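Local structure of enolase (alpha proteobacterium BAL199, 3UGV) at residues 250-255 and 275-280; 295-300 and 320-325; 100-105 and 133-138. The protein probably catalyses a magnesium-dependent reaction that begins with removal of a proton beside a substrate carboxylate, as other members of the enolase superfamily do. One frame throughout, in Å; residues are numbered along the deposited sequence.

Overall arrangement
Contacts 1 and 2 belong to the barrel domain, while contact 3 lies in the N-terminal domain, its centre about 29 and 26 Å from those of contacts 1 and 2. All three are buried, so the difference is chemical. Contact 1 joins two strand ends where carboxylates gather round a magnesium ion. Contact 2, its centre about 11 Å from that of contact 1, carries the same wall onward with backbone bonds and aliphatic packing; the two meet directly, Ile-275 O lying 2.9 Å from Met-298 N in a probable hydrogen bond. Contact 3 sets a helix start against a second helix by apolar and CH-pi contacts alone. Contacts 2 and 3 also touch the same neighbouring copy.

Contact 1 (250-255 and 275-280); sequences IEEPVV and IGENFY. With MG (magnesium ion), chain B.
Two carboxylate oxygens, Glu-251 OE2 and Glu-277 OE1, stand only 2.8 Å apart, a closeness explained by the magnesium ion they share. The metal lies 1.9 Å from Glu-251 OE2 and 2.2 Å from Glu-277 OE1; three waters and Asp-225 bring the ligands to six. The two acids come in at about a right angle, carboxylate planes 63° apart, and each gives the ion a single oxygen. Glu-251 reaches it with CG anti to the backbone N (chi1 -169°) and an extended chain, while its other oxygen, OE1, is taken by a salt bridge to Lys-194 and a hydrogen bond from Trp-249. This is the metal site of the enolase superfamily barrel, its acids carried at the C-terminal ends of successive parallel strands.

Behind these ligands Glu-252 reaches across to residues 276-278. Its OE2 accepts Asn-278 ND2 at 3.1 Å on the syn lone pair, the carboxylate nearly coplanar with the amide and the bond almost straight at 168°. The same OE2 takes a proton from water 1 at 2.5 Å, and that water in turn accepts the backbone N-H groups of Gly-276 and Asn-278, so the turn from Gly-276 to Phe-279 is tied to Glu-252 both directly and through water. Glu-277 comes over a face of that carboxylate, its CD 3.3 Å from Glu-252 OE1. Three acids are thus packed close together, a concentration of negative charge that the magnesium ion and Lys-194 probably offset.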
loop_
_atom_site.group_PDB
_atom_site.type_symbol
_atom_site.label_atom_id
_atom_site.label_comp_id
_atom_site.label_asym_id
_atom_site.label_seq_id
_atom_site.Cartn_x
_atom_site.Cartn_y
_atom_site.Cartn_z
ATOM N N ILE F 250 16.177 -20.991 -8.077
ATOM C CA ILE F 250 15.145 -21.609 -8.901
ATOM C C ILE F 250 14.707 -20.624 -9.996
ATOM O O ILE F 250 14.331 -19.474 -9.713
ATOM C CB ILE F 250 13.934 -21.996 -8.049
ATOM C CG1 ILE F 250 14.340 -23.029 -6.996
ATOM C CG2 ILE F 250 12.795 -22.522 -8.910
ATOM C CD1 ILE F 250 13.305 -23.164 -5.899
ATOM N N GLU F 251 14.739 -21.082 -11.243
ATOM C CA GLU F 251 14.588 -20.183 -12.381
ATOM C C GLU F 251 13.299 -20.434 -13.147
ATOM O O GLU F 251 12.987 -21.581 -13.466
ATOM C CB GLU F 251 15.794 -20.344 -13.308
ATOM C CG GLU F 251 15.927 -19.316 -14.399
ATOM C CD GLU F 251 17.192 -19.534 -15.225
ATOM O OE1 GLU F 251 18.270 -19.822 -14.634
ATOM O OE2 GLU F 251 17.106 -19.432 -16.465
ATOM N N GLU F 252 12.566 -19.344 -13.403
ATOM C CA GLU F 252 11.351 -19.301 -14.249
ATOM C C GLU F 252 10.430 -20.512 -14.167
ATOM O O GLU F 252 10.288 -21.271 -15.140
ATOM C CB GLU F 252 11.716 -19.035 -15.717
ATOM C CG GLU F 252 12.190 -17.615 -15.985
ATOM C CD GLU F 252 12.345 -17.300 -17.469
ATOM O OE1 GLU F 252 12.778 -18.194 -18.238
ATOM O OE2 GLU F 252 12.039 -16.145 -17.861
ATOM N N PRO F 253 9.798 -20.713 -13.008
ATOM C CA PRO F 253 8.925 -21.891 -12.946
ATOM C C PRO F 253 7.674 -21.755 -13.819
ATOM O O PRO F 253 7.168 -22.769 -14.273
ATOM C CB PRO F 253 8.542 -21.974 -11.458
ATOM C CG PRO F 253 8.942 -20.656 -10.861
ATOM C CD PRO F 253 10.052 -20.117 -11.689
ATOM N N VAL F 254 7.188 -20.533 -14.036
ATOM C CA VAL F 254 5.941 -20.313 -14.770
ATOM C C VAL F 254 6.160 -19.344 -15.913
ATOM O O VAL F 254 7.259 -18.830 -16.084
ATOM C CB VAL F 254 4.797 -19.780 -13.861
ATOM C CG1 VAL F 254 4.556 -20.723 -12.700
ATOM C CG2 VAL F 254 5.103 -18.370 -13.360
ATOM N N VAL F 255 5.120 -19.112 -16.707
ATOM C CA VAL F 255 5.242 -18.275 -17.899
ATOM C C VAL F 255 5.692 -16.847 -17.548
ATOM O O VAL F 255 5.210 -16.237 -16.599
ATOM C CB VAL F 255 3.938 -18.250 -18.723
ATOM C CG1 VAL F 255 2.836 -17.574 -17.939
ATOM C CG2 VAL F 255 4.174 -17.531 -20.032
ATOM N N ILE F 275 14.577 -14.757 -12.470
ATOM C CA ILE F 275 13.935 -14.556 -13.764
ATOM C C ILE F 275 14.708 -13.484 -14.502
ATOM O O ILE F 275 15.702 -12.957 -13.990
ATOM C CB ILE F 275 12.450 -14.086 -13.659
ATOM C CG1 ILE F 275 12.375 -12.680 -13.072
ATOM C CG2 ILE F 275 11.610 -15.076 -12.856
ATOM C CD1 ILE F 275 10.937 -12.136 -12.960
ATOM N N GLY F 276 14.265 -13.149 -15.703
ATOM C CA GLY F 276 14.891 -12.046 -16.405
ATOM C C GLY F 276 15.304 -12.319 -17.831
ATOM O O GLY F 276 15.388 -11.383 -18.621
ATOM N N GLU F 277 15.550 -13.576 -18.187
ATOM C CA GLU F 277 16.016 -13.827 -19.542
ATOM C C GLU F 277 14.993 -13.373 -20.578
ATOM O O GLU F 277 15.318 -13.258 -21.740
ATOM C CB GLU F 277 16.382 -15.288 -19.764
ATOM C CG GLU F 277 15.206 -16.237 -19.829
ATOM C CD GLU F 277 15.680 -17.677 -19.801
ATOM O OE1 GLU F 277 16.241 -18.084 -18.756
ATOM O OE2 GLU F 277 15.525 -18.389 -20.820
ATOM N N ASN F 278 13.765 -13.111 -20.147
ATOM C CA ASN F 278 12.702 -12.665 -21.056
ATOM C C ASN F 278 12.274 -11.208 -20.877
ATOM O O ASN F 278 11.248 -10.798 -21.421
ATOM C CB ASN F 278 11.480 -13.562 -20.929
ATOM C CG ASN F 278 11.640 -14.874 -21.681
ATOM O OD1 ASN F 278 11.549 -14.920 -22.913
ATOM N ND2 ASN F 278 11.873 -15.950 -20.940
ATOM N N PHE F 279 13.044 -10.446 -20.097
ATOM C CA PHE F 279 12.840 -9.005 -19.968
ATOM C C PHE F 279 13.133 -8.310 -21.300
ATOM O O PHE F 279 14.269 -8.332 -21.781
ATOM C CB PHE F 279 13.811 -8.413 -18.945
ATOM C CG PHE F 279 13.482 -8.730 -17.518
ATOM C CD1 PHE F 279 12.230 -9.202 -17.159
ATOM C CD2 PHE F 279 14.433 -8.532 -16.526
ATOM C CE1 PHE F 279 11.937 -9.470 -15.852
ATOM C CE2 PHE F 279 14.149 -8.814 -15.215
ATOM C CZ PHE F 279 12.892 -9.275 -14.873
ATOM N N TYR F 280 12.132 -7.675 -21.888
ATOM C CA TYR F 280 12.375 -6.863 -23.081
ATOM C C TYR F 280 12.627 -5.401 -22.707
ATOM O O TYR F 280 11.710 -4.583 -22.714
ATOM C CB TYR F 280 11.219 -7.005 -24.077
ATOM C CG TYR F 280 11.261 -8.324 -24.812
ATOM C CD1 TYR F 280 12.037 -8.469 -25.958
ATOM C CD2 TYR F 280 10.554 -9.436 -24.340
ATOM C CE1 TYR F 280 12.102 -9.677 -26.626
ATOM C CE2 TYR F 280 10.622 -10.653 -24.992
ATOM C CZ TYR F 280 11.397 -10.767 -26.142
ATOM O OH TYR F 280 11.477 -11.970 -26.809
HETATM MG MG MG B . 16.785 -20.146 -18.226
HETATM O O HOH W 1 12.103 -13.707 -17.576
HETATM O O HOH W 2 16.129 -20.975 -20.025
HETATM O O HOH W 3 18.645 -20.324 -19.187
HETATM O O HOH W 4 14.728 -20.062 -17.739
#

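Contact 2 (295-300 and 320-325); sequences DLVMPD and WGIPMS
Val-297 and Met-324 form a single parallel bridge between strand 296-297 and the next segment of the barrel wall, closing a beta-alpha-beta crossover whose connection is helix 306-320. Ser-325 N donates to Val-297 O at 3.0 Å, while the bond from Val-297 N to Pro-323 O, at 3.4 Å, is weak. The chain reaches this bridge by way of Gly-321, the C-prime residue of the Schellman motif ending the helix.

On either side of these bonds, bumps and hollows fit together. Ile-322 pushes its CG2 methyl into a dip in the opposite backbone, 3.3 Å from Asp-295 O, with Leu-296 CA and the CG1 methyl of Val-297 forming the rest of the rim. Next along, the Pro-323 ring receives one branch of Leu-296, whose CD2 rests 3.8 Å from Pro-323 CG and close to CB and CD as well; Ala-233 and Met-232 of a neighbouring subunit pack against this pair. Met-324 runs out straight, its CG anti to the backbone N (chi1 -179°), so that CG settles between Val-297 CG2 and Pro-299 CD and the terminal CE arrives at Pro-299 CG, 3.9 Å off. Trp-310, Ala-313 and Ala-317 of helix 306-320 line that methionine from outside.

Past the bridge the two segments remain close. Met-298 offers its backbone CA rather than the far end of its side chain: a CA-H...O contact of 3.2 Å runs from Met-298 CA to Ser-325 O, and Pro-299 CD meets that same oxygen at 3.4 Å.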
loop_
_atom_site.group_PDB
_atom_site.type_symbol
_atom_site.label_atom_id
_atom_site.label_comp_id
_atom_site.label_asym_id
_atom_site.label_seq_id
_atom_site.Cartn_x
_atom_site.Cartn_y
_atom_site.Cartn_z
ATOM N N ASP F 295 14.026 -12.388 -6.760
ATOM C CA ASP F 295 15.179 -12.056 -5.930
ATOM C C ASP F 295 16.433 -11.781 -6.777
ATOM O O ASP F 295 17.340 -11.060 -6.361
ATOM C CB ASP F 295 15.471 -13.216 -4.974
ATOM C CG ASP F 295 14.247 -13.663 -4.211
ATOM O OD1 ASP F 295 13.713 -14.745 -4.536
ATOM O OD2 ASP F 295 13.809 -12.929 -3.292
ATOM N N LEU F 296 16.496 -12.387 -7.956
ATOM C CA LEU F 296 17.676 -12.263 -8.814
ATOM C C LEU F 296 17.205 -12.034 -10.255
ATOM O O LEU F 296 16.111 -12.458 -10.616
ATOM C CB LEU F 296 18.530 -13.538 -8.738
ATOM C CG LEU F 296 18.893 -14.189 -7.394
ATOM C CD1 LEU F 296 19.533 -15.548 -7.639
ATOM C CD2 LEU F 296 19.823 -13.329 -6.551
ATOM N N VAL F 297 18.001 -11.363 -11.080
ATOM C CA VAL F 297 17.645 -11.198 -12.497
ATOM C C VAL F 297 18.773 -11.679 -13.427
ATOM O O VAL F 297 19.938 -11.636 -13.060
ATOM C CB VAL F 297 17.303 -9.712 -12.816
ATOM C CG1 VAL F 297 16.175 -9.221 -11.924
ATOM C CG2 VAL F 297 18.521 -8.826 -12.609
ATOM N N MET F 298 18.437 -12.120 -14.633
ATOM C CA MET F 298 19.466 -12.459 -15.622
ATOM C C MET F 298 19.026 -12.102 -17.041
ATOM O O MET F 298 18.483 -12.945 -17.754
ATOM C CB MET F 298 19.855 -13.953 -15.551
ATOM C CG MET F 298 18.648 -14.897 -15.539
ATOM S SD MET F 298 19.093 -16.662 -15.474
ATOM C CE MET F 298 19.464 -16.973 -17.192
ATOM N N PRO F 299 19.272 -10.853 -17.466
ATOM C CA PRO F 299 18.841 -10.436 -18.808
ATOM C C PRO F 299 19.586 -11.157 -19.934
ATOM O O PRO F 299 20.760 -11.509 -19.806
ATOM C CB PRO F 299 19.168 -8.940 -18.833
ATOM C CG PRO F 299 19.225 -8.553 -17.408
ATOM C CD PRO F 299 19.820 -9.729 -16.700
ATOM N N ASP F 300 18.869 -11.386 -21.023
ATOM C CA ASP F 300 19.398 -11.962 -22.241
ATOM C C ASP F 300 19.694 -10.804 -23.196
ATOM O O ASP F 300 18.868 -9.899 -23.326
ATOM C CB ASP F 300 18.331 -12.882 -22.837
ATOM C CG ASP F 300 18.709 -13.408 -24.201
ATOM O OD1 ASP F 300 18.600 -12.639 -25.175
ATOM O OD2 ASP F 300 19.107 -14.589 -24.303
ATOM N N TRP F 320 18.545 -0.960 -6.946
ATOM C CA TRP F 320 17.781 -1.887 -6.133
ATOM C C TRP F 320 18.682 -2.802 -5.307
ATOM O O TRP F 320 18.259 -3.360 -4.297
ATOM C CB TRP F 320 16.886 -2.759 -7.031
ATOM C CG TRP F 320 15.567 -2.147 -7.401
ATOM C CD1 TRP F 320 15.300 -1.332 -8.476
ATOM C CD2 TRP F 320 14.322 -2.316 -6.711
ATOM N NE1 TRP F 320 13.973 -0.971 -8.479
ATOM C CE2 TRP F 320 13.347 -1.566 -7.413
ATOM C CE3 TRP F 320 13.938 -3.020 -5.559
ATOM C CZ2 TRP F 320 12.014 -1.503 -7.006
ATOM C CZ3 TRP F 320 12.613 -2.961 -5.158
ATOM C CH2 TRP F 320 11.666 -2.205 -5.881
ATOM N N GLY F 321 19.914 -3.005 -5.756
ATOM C CA GLY F 321 20.785 -3.940 -5.073
ATOM C C GLY F 321 20.569 -5.398 -5.459
ATOM O O GLY F 321 20.983 -6.293 -4.737
ATOM N N ILE F 322 19.937 -5.639 -6.604
ATOM C CA ILE F 322 19.608 -6.996 -7.037
ATOM C C ILE F 322 20.793 -7.613 -7.760
ATOM O O ILE F 322 21.312 -7.015 -8.693
ATOM C CB ILE F 322 18.414 -7.008 -8.024
ATOM C CG1 ILE F 322 17.218 -6.266 -7.444
ATOM C CG2 ILE F 322 17.995 -8.427 -8.321
ATOM C CD1 ILE F 322 16.516 -7.020 -6.335
ATOM N N PRO F 323 21.231 -8.812 -7.342
ATOM C CA PRO F 323 22.370 -9.398 -8.066
ATOM C C PRO F 323 21.977 -9.772 -9.491
ATOM O O PRO F 323 20.902 -10.308 -9.732
ATOM C CB PRO F 323 22.719 -10.634 -7.243
ATOM C CG PRO F 323 22.135 -10.362 -5.886
ATOM C CD PRO F 323 20.895 -9.569 -6.129
ATOM N N MET F 324 22.859 -9.474 -10.434
ATOM C CA MET F 324 22.534 -9.565 -11.845
ATOM C C MET F 324 23.478 -10.560 -12.506
ATOM O O MET F 324 24.695 -10.471 -12.336
ATOM C CB MET F 324 22.668 -8.171 -12.460
ATOM C CG MET F 324 22.347 -8.046 -13.925
ATOM S SD MET F 324 22.144 -6.292 -14.289
ATOM C CE MET F 324 22.098 -6.275 -16.073
ATOM N N SER F 325 22.910 -11.519 -13.233
ATOM C CA SER F 325 23.684 -12.538 -13.945
ATOM C C SER F 325 23.380 -12.411 -15.426
ATOM O O SER F 325 22.547 -11.598 -15.815
ATOM C CB SER F 325 23.326 -13.947 -13.446
ATOM O OG SER F 325 23.763 -14.164 -12.107
#

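Contact 3 (100-105 and 133-138); sequences QPLAPA and MAVWDA
Where the backbones come nearest, Pro-104 CA and Val-135 CA are 5.9 Å apart, the first at the start of helix 104-114 and the second on a turn of helix 123-142. The approach to Pro-104 is bent: Leu-102 is the centre of an inverse gamma turn, closed by a weak bond from Ala-103 N to Pro-101 O, and Ala-103 then holds the N-cap position.

That bend presents Leu-102 to the helix. Its CD1 presses to 3.5 Å from Val-135 CG1, tighter than usual for two methyls, and also meets Ala-138 CB, one turn further on, at 3.9 Å. Val-135 CG1, anti to the backbone N (chi1 163°), is shared, since Pro-104 CG touches it at 3.7 Å. Both helices belong to the N-terminal domain of the mandelate racemase and muconate lactonizing enzyme family, which packs on the barrel.

Pro-104 also lies over one face of the Trp-136 indole in a CH-pi contact, its CB 3.5 Å from the centroid of the five-membered ring and 22° off the normal. Were a leucine to stand in place of Trp-136, the Pro-104 ring would probably lose the flat surface beneath it and Ser-308 OG its indole partner. Trp-136 NE1 hydrogen-bonds to that hydroxyl on helix 306-320, while Leu-147 and Leu-150 pack against the indole.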
loop_
_atom_site.group_PDB
_atom_site.type_symbol
_atom_site.label_atom_id
_atom_site.label_comp_id
_atom_site.label_asym_id
_atom_site.label_seq_id
_atom_site.Cartn_x
_atom_site.Cartn_y
_atom_site.Cartn_z
ATOM N N GLN F 100 25.209 7.166 -41.692
ATOM C CA GLN F 100 25.032 7.764 -40.374
ATOM C C GLN F 100 26.185 7.482 -39.430
ATOM O O GLN F 100 26.917 6.511 -39.598
ATOM C CB GLN F 100 23.710 7.315 -39.759
ATOM C CG GLN F 100 22.680 8.426 -39.726
ATOM C CD GLN F 100 21.331 7.986 -40.251
ATOM O OE1 GLN F 100 20.402 7.738 -39.477
ATOM N NE2 GLN F 100 21.213 7.890 -41.572
ATOM N N PRO F 101 26.360 8.345 -38.429
ATOM C CA PRO F 101 27.465 8.125 -37.494
ATOM C C PRO F 101 27.336 6.755 -36.834
ATOM O O PRO F 101 26.232 6.312 -36.538
ATOM C CB PRO F 101 27.288 9.253 -36.472
ATOM C CG PRO F 101 26.542 10.333 -37.234
ATOM C CD PRO F 101 25.608 9.580 -38.144
ATOM N N LEU F 102 28.458 6.072 -36.647
ATOM C CA LEU F 102 28.469 4.789 -35.968
ATOM C C LEU F 102 28.474 5.065 -34.467
ATOM O O LEU F 102 29.512 4.960 -33.811
ATOM C CB LEU F 102 29.708 3.992 -36.377
ATOM C CG LEU F 102 29.742 2.469 -36.239
ATOM C CD1 LEU F 102 30.019 2.064 -34.816
ATOM C CD2 LEU F 102 28.460 1.837 -36.766
ATOM N N ALA F 103 27.307 5.435 -33.939
ATOM C CA ALA F 103 27.152 5.805 -32.535
ATOM C C ALA F 103 26.055 4.970 -31.883
ATOM O O ALA F 103 24.876 5.190 -32.150
ATOM C CB ALA F 103 26.824 7.281 -32.420
ATOM N N PRO F 104 26.449 4.016 -31.014
ATOM C CA PRO F 104 25.548 3.009 -30.437
ATOM C C PRO F 104 24.264 3.621 -29.916
ATOM O O PRO F 104 23.179 3.213 -30.317
ATOM C CB PRO F 104 26.360 2.445 -29.269
ATOM C CG PRO F 104 27.752 2.573 -29.702
ATOM C CD PRO F 104 27.832 3.843 -30.534
ATOM N N ALA F 105 24.398 4.603 -29.038
ATOM C CA ALA F 105 23.249 5.188 -28.367
ATOM C C ALA F 105 22.273 5.872 -29.321
ATOM O O ALA F 105 21.058 5.752 -29.160
ATOM C CB ALA F 105 23.708 6.141 -27.292
ATOM N N MET F 133 25.004 -4.709 -30.396
ATOM C CA MET F 133 26.219 -5.431 -30.025
ATOM C C MET F 133 27.330 -5.268 -31.056
ATOM O O MET F 133 28.471 -4.985 -30.700
ATOM C CB MET F 133 25.926 -6.909 -29.788
ATOM C CG MET F 133 25.132 -7.147 -28.531
ATOM S SD MET F 133 24.789 -8.889 -28.301
ATOM C CE MET F 133 23.484 -9.145 -29.496
ATOM N N ALA F 134 26.995 -5.452 -32.329
ATOM C CA ALA F 134 27.957 -5.250 -33.410
ATOM C C ALA F 134 28.536 -3.836 -33.394
ATOM O O ALA F 134 29.745 -3.643 -33.518
ATOM C CB ALA F 134 27.311 -5.533 -34.760
ATOM N N VAL F 135 27.666 -2.848 -33.246
ATOM C CA VAL F 135 28.095 -1.458 -33.301
ATOM C C VAL F 135 29.016 -1.104 -32.131
ATOM O O VAL F 135 29.970 -0.341 -32.279
ATOM C CB VAL F 135 26.881 -0.510 -33.368
ATOM C CG1 VAL F 135 27.280 0.908 -33.023
ATOM C CG2 VAL F 135 26.278 -0.568 -34.747
ATOM N N TRP F 136 28.744 -1.668 -30.966
ATOM C CA TRP F 136 29.593 -1.397 -29.823
ATOM C C TRP F 136 30.941 -2.066 -30.036
ATOM O O TRP F 136 31.968 -1.546 -29.603
ATOM C CB TRP F 136 28.967 -1.920 -28.532
ATOM C CG TRP F 136 28.072 -0.954 -27.822
ATOM C CD1 TRP F 136 26.708 -0.987 -27.778
ATOM C CD2 TRP F 136 28.472 0.174 -27.031
ATOM N NE1 TRP F 136 26.235 0.052 -27.022
ATOM C CE2 TRP F 136 27.294 0.778 -26.543
ATOM C CE3 TRP F 136 29.707 0.732 -26.689
ATOM C CZ2 TRP F 136 27.314 1.912 -25.729
ATOM C CZ3 TRP F 136 29.726 1.867 -25.877
ATOM C CH2 TRP F 136 28.538 2.440 -25.407
ATOM N N ASP F 137 30.936 -3.231 -30.680
ATOM C CA ASP F 137 32.188 -3.913 -30.971
ATOM C C ASP F 137 33.005 -3.060 -31.918
ATOM O O ASP F 137 34.209 -2.904 -31.733
ATOM C CB ASP F 137 31.970 -5.307 -31.571
ATOM C CG ASP F 137 33.279 -5.973 -31.984
ATOM O OD1 ASP F 137 34.101 -6.297 -31.095
ATOM O OD2 ASP F 137 33.487 -6.166 -33.200
ATOM N N ALA F 138 32.350 -2.505 -32.933
ATOM C CA ALA F 138 33.036 -1.616 -33.878
ATOM C C ALA F 138 33.636 -0.376 -33.190
ATOM O O ALA F 138 34.788 -0.030 -33.427
ATOM C CB ALA F 138 32.103 -1.216 -35.029
#